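Local coordinates for DinB-like Protein (Bacillus cereus ATCC 10987, PDB 3DI5) that binds a divalent metal ion, nickel in this crystal, as a member of the DinB family, but has no established biological role, at residues A[7-12]-A[90-95]; A[49-54]-A[79-84]. All coordinates share one frame; numbering follows the deposited sequence.

Starting from the N terminus, helix 6-26 supplies residues 7-12 for interaction 1, helix 43-58 supplies residues 49-54 for interaction 2, and helix 78-99 serves both, giving residues 79-84 to interaction 2 and, further along, residues 90-95 to interaction 1. Interaction 2 closes the shorter loop, which is nested inside the one closed by interaction 1. Their centres lie about 17 Å apart, yet the two are joined by packing of Phe92 CB against Ile54 CG2 at 4.0 Å. Helix 78-99 thus ties the first helix to the second, while helix 118-142, the last of the chain, packs on side chains from both contacts and completes the metal site with His128 and His132.

Interaction 1. Residues A[7-12]-A[90-95]; sequences EGFLQS and TAFVEA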
ATOM      1  N   GLU A   7      17.629  -2.901   5.414  1.00 52.98           N
ATOM      2  CA  GLU A   7      17.032  -3.421   6.644  1.00 52.29           C
ATOM      3  C   GLU A   7      16.363  -2.310   7.436  1.00 50.67           C
ATOM      4  O   GLU A   7      15.343  -2.535   8.061  1.00 51.06           O
ATOM      5  CB  GLU A   7      18.069  -4.144   7.521  1.00 52.96           C
ATOM      6  CG  GLU A   7      18.637  -5.432   6.904  1.00 55.77           C
ATOM      7  CD  GLU A   7      17.565  -6.396   6.391  1.00 59.09           C
ATOM      8  OE1 GLU A   7      16.575  -6.656   7.131  1.00 61.36           O
ATOM      9  OE2 GLU A   7      17.731  -6.901   5.246  1.00 60.81           O
ATOM     10  N   GLY A   8      16.922  -1.111   7.391  1.00 48.43           N
ATOM     11  CA  GLY A   8      16.312   0.033   8.045  1.00 47.15           C
ATOM     12  C   GLY A   8      14.931   0.333   7.490  1.00 46.15           C
ATOM     13  O   GLY A   8      14.011   0.661   8.246  1.00 45.59           O
ATOM     14  N   PHE A   9      14.785   0.223   6.169  1.00 44.90           N
ATOM     15  CA  PHE A   9      13.495   0.432   5.516  1.00 43.84           C
ATOM     16  C   PHE A   9      12.517  -0.662   5.898  1.00 43.34           C
ATOM     17  O   PHE A   9      11.347  -0.383   6.123  1.00 43.35           O
ATOM     18  CB  PHE A   9      13.613   0.504   3.986  1.00 43.21           C
ATOM     19  CG  PHE A   9      12.276   0.436   3.279  1.00 43.07           C
ATOM     20  CD1 PHE A   9      11.406   1.511   3.308  1.00 42.55           C
ATOM     21  CD2 PHE A   9      11.878  -0.714   2.618  1.00 41.66           C
ATOM     22  CE1 PHE A   9      10.169   1.442   2.688  1.00 42.21           C
ATOM     23  CE2 PHE A   9      10.640  -0.787   2.006  1.00 41.83           C
ATOM     24  CZ  PHE A   9       9.789   0.301   2.043  1.00 41.14           C
ATOM     25  N   LEU A  10      12.992  -1.905   5.964  1.00 43.00           N
ATOM     26  CA  LEU A  10      12.116  -3.044   6.229  1.00 42.69           C
ATOM     27  C   LEU A  10      11.581  -3.057   7.668  1.00 42.59           C
ATOM     28  O   LEU A  10      10.489  -3.558   7.914  1.00 42.28           O
ATOM     29  CB  LEU A  10      12.812  -4.364   5.867  1.00 42.45           C
ATOM     30  CG  LEU A  10      13.069  -4.501   4.360  1.00 41.60           C
ATOM     31  CD1 LEU A  10      13.941  -5.698   4.021  1.00 40.52           C
ATOM     32  CD2 LEU A  10      11.761  -4.559   3.603  1.00 42.49           C
ATOM     33  N   GLN A  11      12.334  -2.477   8.604  1.00 42.38           N
ATOM     34  CA  GLN A  11      11.848  -2.296   9.983  1.00 41.96           C
ATOM     35  C   GLN A  11      10.678  -1.304  10.014  1.00 41.70           C
ATOM     36  O   GLN A  11       9.686  -1.526  10.710  1.00 41.65           O
ATOM     37  CB  GLN A  11      12.977  -1.840  10.923  1.00 41.95           C
ATOM     38  N   SER A  12      10.796  -0.211   9.262  1.00 41.31           N
ATOM     39  CA  SER A  12       9.685   0.719   9.076  1.00 41.21           C
ATOM     40  C   SER A  12       8.547   0.052   8.281  1.00 40.77           C
ATOM     41  O   SER A  12       7.396   0.069   8.706  1.00 40.67           O
ATOM     42  CB  SER A  12      10.168   1.990   8.361  1.00 41.13           C
ATOM     43  N   THR A  90       4.335  -9.392  -0.332  1.00 41.84           N
ATOM     44  CA  THR A  90       5.322 -10.445  -0.324  1.00 40.67           C
ATOM     45  C   THR A  90       6.195 -10.430  -1.579  1.00 39.96           C
ATOM     46  O   THR A  90       7.421 -10.575  -1.489  1.00 39.37           O
ATOM     47  CB  THR A  90       4.654 -11.804  -0.156  1.00 40.97           C
ATOM     48  OG1 THR A  90       4.105 -11.874   1.161  1.00 41.62           O
ATOM     49  CG2 THR A  90       5.653 -12.940  -0.334  1.00 40.72           C
ATOM     50  N   ALA A  91       5.571 -10.261  -2.741  1.00 38.61           N
ATOM     51  CA  ALA A  91       6.314 -10.220  -4.000  1.00 37.69           C
ATOM     52  C   ALA A  91       7.221  -8.982  -4.007  1.00 36.75           C
ATOM     53  O   ALA A  91       8.339  -8.988  -4.499  1.00 35.66           O
ATOM     54  CB  ALA A  91       5.348 -10.184  -5.168  1.00 37.51           C
ATOM     55  N   PHE A  92       6.737  -7.912  -3.429  1.00 36.98           N
ATOM     56  CA  PHE A  92       7.524  -6.693  -3.409  1.00 36.00           C
ATOM     57  C   PHE A  92       8.799  -6.879  -2.580  1.00 36.57           C
ATOM     58  O   PHE A  92       9.915  -6.709  -3.077  1.00 34.89           O
ATOM     59  CB  PHE A  92       6.695  -5.543  -2.851  1.00 36.99           C
ATOM     60  CG  PHE A  92       7.522  -4.373  -2.409  1.00 35.67           C
ATOM     61  CD1 PHE A  92       8.581  -3.926  -3.185  1.00 38.06           C
ATOM     62  CD2 PHE A  92       7.275  -3.750  -1.197  1.00 36.48           C
ATOM     63  CE1 PHE A  92       9.363  -2.810  -2.769  1.00 36.10           C
ATOM     64  CE2 PHE A  92       8.060  -2.674  -0.774  1.00 37.37           C
ATOM     65  CZ  PHE A  92       9.103  -2.224  -1.565  1.00 36.55           C
ATOM     66  N   VAL A  93       8.600  -7.256  -1.317  1.00 37.94           N
ATOM     67  CA  VAL A  93       9.657  -7.378  -0.317  1.00 38.72           C
ATOM     68  C   VAL A  93      10.655  -8.463  -0.727  1.00 40.34           C
ATOM     69  O   VAL A  93      11.853  -8.380  -0.430  1.00 40.64           O
ATOM     70  CB  VAL A  93       9.019  -7.655   1.074  1.00 38.71           C
ATOM     71  CG1 VAL A  93      10.022  -8.197   2.086  1.00 38.25           C
ATOM     72  CG2 VAL A  93       8.347  -6.362   1.599  1.00 38.04           C
ATOM     73  N   GLU A  94      10.155  -9.467  -1.433  1.00 41.44           N
ATOM     74  CA  GLU A  94      11.010 -10.508  -1.990  1.00 42.47           C
ATOM     75  C   GLU A  94      11.911  -9.957  -3.089  1.00 42.47           C
ATOM     76  O   GLU A  94      13.068 -10.358  -3.202  1.00 42.48           O
ATOM     77  CB  GLU A  94      10.169 -11.659  -2.513  1.00 42.35           C
ATOM     78  CG  GLU A  94       9.791 -12.668  -1.433  1.00 43.35           C
ATOM     79  CD  GLU A  94       8.933 -13.802  -1.977  1.00 44.62           C
ATOM     80  OE1 GLU A  94       8.294 -13.588  -3.041  1.00 48.71           O
ATOM     81  OE2 GLU A  94       8.888 -14.894  -1.352  1.00 44.16           O
ATOM     82  N   ALA A  95      11.393  -9.016  -3.876  1.00 42.55           N
ATOM     83  CA  ALA A  95      12.160  -8.462  -4.994  1.00 42.83           C
ATOM     84  C   ALA A  95      13.209  -7.486  -4.474  1.00 42.87           C
ATOM     85  O   ALA A  95      14.341  -7.469  -4.945  1.00 42.78           O
ATOM     86  CB  ALA A  95      11.243  -7.801  -6.014  1.00 42.51           C
TER
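Phe9 and Phe92 send their rings toward each other from opposite directions, and beside them Leu10 meets Val93; these four apolar side chains join helix 6-26 to helix 78-99. Phe9 can be followed outward. Its CB leaves the helix toward residues 90-95, and CG stands anti to the backbone N (chi1 168°), which places the ring on the side of helix 78-99. Of the ring atoms, CE2 comes closest, 4.1 Å from Phe92 CZ; the tip, Phe9 CZ, stays 4.4 Å from Phe92 CZ, and the rings meet obliquely. The ring has further neighbours: Trp13 lies nearly parallel to it, Tyr3 meets it edge-to-face, and Leu122 and Ile126 of helix 118-142 pack on it. The Phe92 ring also touches Leu122, so the last helix covers both phenyl groups, and Ile54 and Leu58 bring helix 43-58 to Phe92 as well. Beside the rings, the CD2 methyl of Leu10 sits against both methyls of Val93, CG1 and CG2, each at 4.3 Å. These two residues also mark the nearest backbone approach, 8.2 Å between Leu10 CA and Val93 CA. The segments bury just 121 Å² between them. With only carbon atoms meeting, the attraction is dispersive and hydrophobic, with little directional preference, and the contact probably draws much of its stability from the shared core of all four helices.

Interaction 2. Residues A[49-54]-A[79-84]; sequences HIVTAI and KTIADG. With NI (nickel (II) ion), chain B.
This is a buried, apolar helix-to-helix contact between helix 43-58 and helix 78-99, in which Val51 packs on the backbone of Gly84 and on the carbonyl and CG2 methyl of Ile81. The isopropyl group divides its work between two methyls. CG1, anti to the backbone N (chi1 179°), reaches Gly84 C at 3.8 Å, whereas CG2 lies 3.7 Å from Ile81 O and 4.1 Å from Ile81 CG2. Gly84 has no side chain on this face, consistent with the close approach, 6.7 Å between Val51 CA and Gly84 CA. Beyond this, Tyr85 covers Val51, and Leu24 and Leu32 pack on Ile81. Near the start of helix 78-99, within the segment 79-84, Lys79 NZ forms a 2.9 Å salt bridge with Asp83 OD2, meeting its syn side 18° out of the carboxylate plane. His49 extends from helix 43-58 to the nickel ion, which its NE2 binds at 2.3 Å; three waters, His128 and His132 complete six ligands. Asp71 OD2 is hydrogen-bonded to His49 ND1, which together with the nickel bond at NE2 holds the ring's rotation. Packed helices bearing a three-histidine metal site with bound water are characteristic of the DinB four-helix bundle.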
ATOM      1  N   HIS A  49      -7.130   0.743  -3.784  1.00 37.89           N
ATOM      2  CA  HIS A  49      -6.162   1.750  -4.200  1.00 37.24           C
ATOM      3  C   HIS A  49      -4.815   1.535  -3.465  1.00 37.41           C
ATOM      4  O   HIS A  49      -3.745   1.684  -4.055  1.00 36.57           O
ATOM      5  CB  HIS A  49      -6.757   3.146  -3.921  1.00 37.50           C
ATOM      6  CG  HIS A  49      -5.868   4.294  -4.292  1.00 37.08           C
ATOM      7  ND1 HIS A  49      -5.509   4.570  -5.591  1.00 37.73           N
ATOM      8  CD2 HIS A  49      -5.362   5.301  -3.542  1.00 38.81           C
ATOM      9  CE1 HIS A  49      -4.768   5.665  -5.617  1.00 38.77           C
ATOM     10  NE2 HIS A  49      -4.658   6.128  -4.386  1.00 37.37           N
ATOM     11  N   ILE A  50      -4.882   1.143  -2.194  1.00 36.74           N
ATOM     12  CA  ILE A  50      -3.689   0.825  -1.369  1.00 36.60           C
ATOM     13  C   ILE A  50      -2.953  -0.388  -1.900  1.00 36.58           C
ATOM     14  O   ILE A  50      -1.709  -0.424  -2.010  1.00 37.69           O
ATOM     15  CB  ILE A  50      -4.122   0.565   0.102  1.00 36.62           C
ATOM     16  CG1 ILE A  50      -4.444   1.894   0.769  1.00 35.34           C
ATOM     17  CG2 ILE A  50      -3.011  -0.172   0.948  1.00 36.42           C
ATOM     18  CD1 ILE A  50      -5.357   1.768   1.965  1.00 34.26           C
ATOM     19  N   VAL A  51      -3.724  -1.391  -2.245  1.00 36.48           N
ATOM     20  CA  VAL A  51      -3.156  -2.586  -2.793  1.00 35.50           C
ATOM     21  C   VAL A  51      -2.408  -2.285  -4.095  1.00 35.98           C
ATOM     22  O   VAL A  51      -1.227  -2.646  -4.247  1.00 34.52           O
ATOM     23  CB  VAL A  51      -4.237  -3.644  -2.979  1.00 36.20           C
ATOM     24  CG1 VAL A  51      -3.632  -4.897  -3.576  1.00 33.19           C
ATOM     25  CG2 VAL A  51      -4.930  -3.963  -1.608  1.00 33.82           C
ATOM     26  N   THR A  52      -3.085  -1.586  -5.011  1.00 37.01           N
ATOM     27  CA  THR A  52      -2.564  -1.334  -6.342  1.00 37.55           C
ATOM     28  C   THR A  52      -1.454  -0.311  -6.340  1.00 38.58           C
ATOM     29  O   THR A  52      -0.596  -0.337  -7.241  1.00 38.83           O
ATOM     30  CB  THR A  52      -3.662  -0.866  -7.346  1.00 38.09           C
ATOM     31  OG1 THR A  52      -4.230   0.383  -6.914  1.00 37.78           O
ATOM     32  CG2 THR A  52      -4.737  -1.860  -7.449  1.00 35.80           C
ATOM     33  N   ALA A  53      -1.455   0.576  -5.333  1.00 39.48           N
ATOM     34  CA  ALA A  53      -0.430   1.594  -5.179  1.00 39.44           C
ATOM     35  C   ALA A  53       0.986   1.045  -5.035  1.00 40.87           C
ATOM     36  O   ALA A  53       1.938   1.759  -5.359  1.00 39.51           O
ATOM     37  CB  ALA A  53      -0.769   2.556  -4.000  1.00 40.12           C
ATOM     38  N   ILE A  54       1.144  -0.240  -4.644  1.00 41.91           N
ATOM     39  CA  ILE A  54       2.493  -0.781  -4.411  1.00 42.87           C
ATOM     40  C   ILE A  54       3.261  -0.890  -5.749  1.00 43.37           C
ATOM     41  O   ILE A  54       4.317  -0.252  -5.898  1.00 42.52           O
ATOM     42  CB  ILE A  54       2.492  -2.106  -3.572  1.00 43.00           C
ATOM     43  CG1 ILE A  54       2.135  -1.801  -2.114  1.00 44.60           C
ATOM     44  CG2 ILE A  54       3.843  -2.775  -3.587  1.00 43.32           C
ATOM     45  CD1 ILE A  54       1.640  -3.021  -1.308  1.00 42.31           C
ATOM     46  N   LYS A  79     -12.123 -10.543   0.919  1.00 39.08           N
ATOM     47  CA  LYS A  79     -11.059 -11.544   0.977  1.00 39.75           C
ATOM     48  C   LYS A  79     -10.099 -11.377  -0.187  1.00 39.51           C
ATOM     49  O   LYS A  79      -8.899 -11.551  -0.019  1.00 40.22           O
ATOM     50  CB  LYS A  79     -11.603 -12.971   1.001  1.00 39.29           C
ATOM     51  CG  LYS A  79     -10.661 -13.917   1.729  1.00 40.21           C
ATOM     52  CD  LYS A  79     -11.187 -15.359   1.786  1.00 40.61           C
ATOM     53  CE  LYS A  79     -10.342 -16.292   0.937  1.00 42.02           C
ATOM     54  NZ  LYS A  79      -8.995 -16.474   1.530  1.00 42.42           N
ATOM     55  N   THR A  80     -10.621 -11.039  -1.363  1.00 39.41           N
ATOM     56  CA  THR A  80      -9.757 -10.716  -2.501  1.00 39.10           C
ATOM     57  C   THR A  80      -8.841  -9.541  -2.219  1.00 38.89           C
ATOM     58  O   THR A  80      -7.675  -9.567  -2.597  1.00 40.76           O
ATOM     59  CB  THR A  80     -10.556 -10.445  -3.781  1.00 38.85           C
ATOM     60  OG1 THR A  80     -11.364 -11.583  -4.069  1.00 38.67           O
ATOM     61  CG2 THR A  80      -9.619 -10.221  -4.964  1.00 39.84           C
ATOM     62  N   ILE A  81      -9.362  -8.513  -1.564  1.00 37.87           N
ATOM     63  CA  ILE A  81      -8.590  -7.306  -1.281  1.00 37.23           C
ATOM     64  C   ILE A  81      -7.474  -7.554  -0.259  1.00 36.97           C
ATOM     65  O   ILE A  81      -6.306  -7.247  -0.505  1.00 37.19           O
ATOM     66  CB  ILE A  81      -9.516  -6.146  -0.825  1.00 36.96           C
ATOM     67  CG1 ILE A  81     -10.543  -5.819  -1.942  1.00 36.88           C
ATOM     68  CG2 ILE A  81      -8.691  -4.895  -0.413  1.00 35.26           C
ATOM     69  CD1 ILE A  81     -11.508  -4.688  -1.632  1.00 37.46           C
ATOM     70  N   ALA A  82      -7.835  -8.108   0.889  1.00 36.74           N
ATOM     71  CA  ALA A  82      -6.876  -8.412   1.943  1.00 36.66           C
ATOM     72  C   ALA A  82      -5.796  -9.405   1.464  1.00 37.19           C
ATOM     73  O   ALA A  82      -4.604  -9.255   1.790  1.00 36.55           O
ATOM     74  CB  ALA A  82      -7.624  -8.954   3.176  1.00 37.06           C
ATOM     75  N   ASP A  83      -6.208 -10.410   0.689  1.00 37.79           N
ATOM     76  CA  ASP A  83      -5.274 -11.401   0.162  1.00 38.43           C
ATOM     77  C   ASP A  83      -4.370 -10.816  -0.910  1.00 38.88           C
ATOM     78  O   ASP A  83      -3.167 -11.043  -0.900  1.00 38.28           O
ATOM     79  CB  ASP A  83      -6.009 -12.623  -0.378  1.00 38.51           C
ATOM     80  CG  ASP A  83      -6.590 -13.489   0.736  1.00 40.46           C
ATOM     81  OD1 ASP A  83      -6.667 -13.013   1.902  1.00 42.63           O
ATOM     82  OD2 ASP A  83      -6.989 -14.633   0.453  1.00 33.97           O
ATOM     83  N   GLY A  84      -4.959 -10.052  -1.826  1.00 40.13           N
ATOM     84  CA  GLY A  84      -4.202  -9.200  -2.750  1.00 40.53           C
ATOM     85  C   GLY A  84      -3.099  -8.388  -2.100  1.00 40.91           C
ATOM     86  O   GLY A  84      -1.970  -8.411  -2.570  1.00 41.21           O
TER
HETATM   87 NI    NI B 168      -3.760   8.118  -3.666  1.00 54.28          NI
HETATM   88  O   HOH W   1      -5.726   9.141  -4.595  1.00 35.16           O
HETATM   89  O   HOH W   2      -2.893  10.171  -3.208  1.00 41.04           O
HETATM   90  O   HOH W   3      -2.775   8.335  -5.802  1.00 32.15           O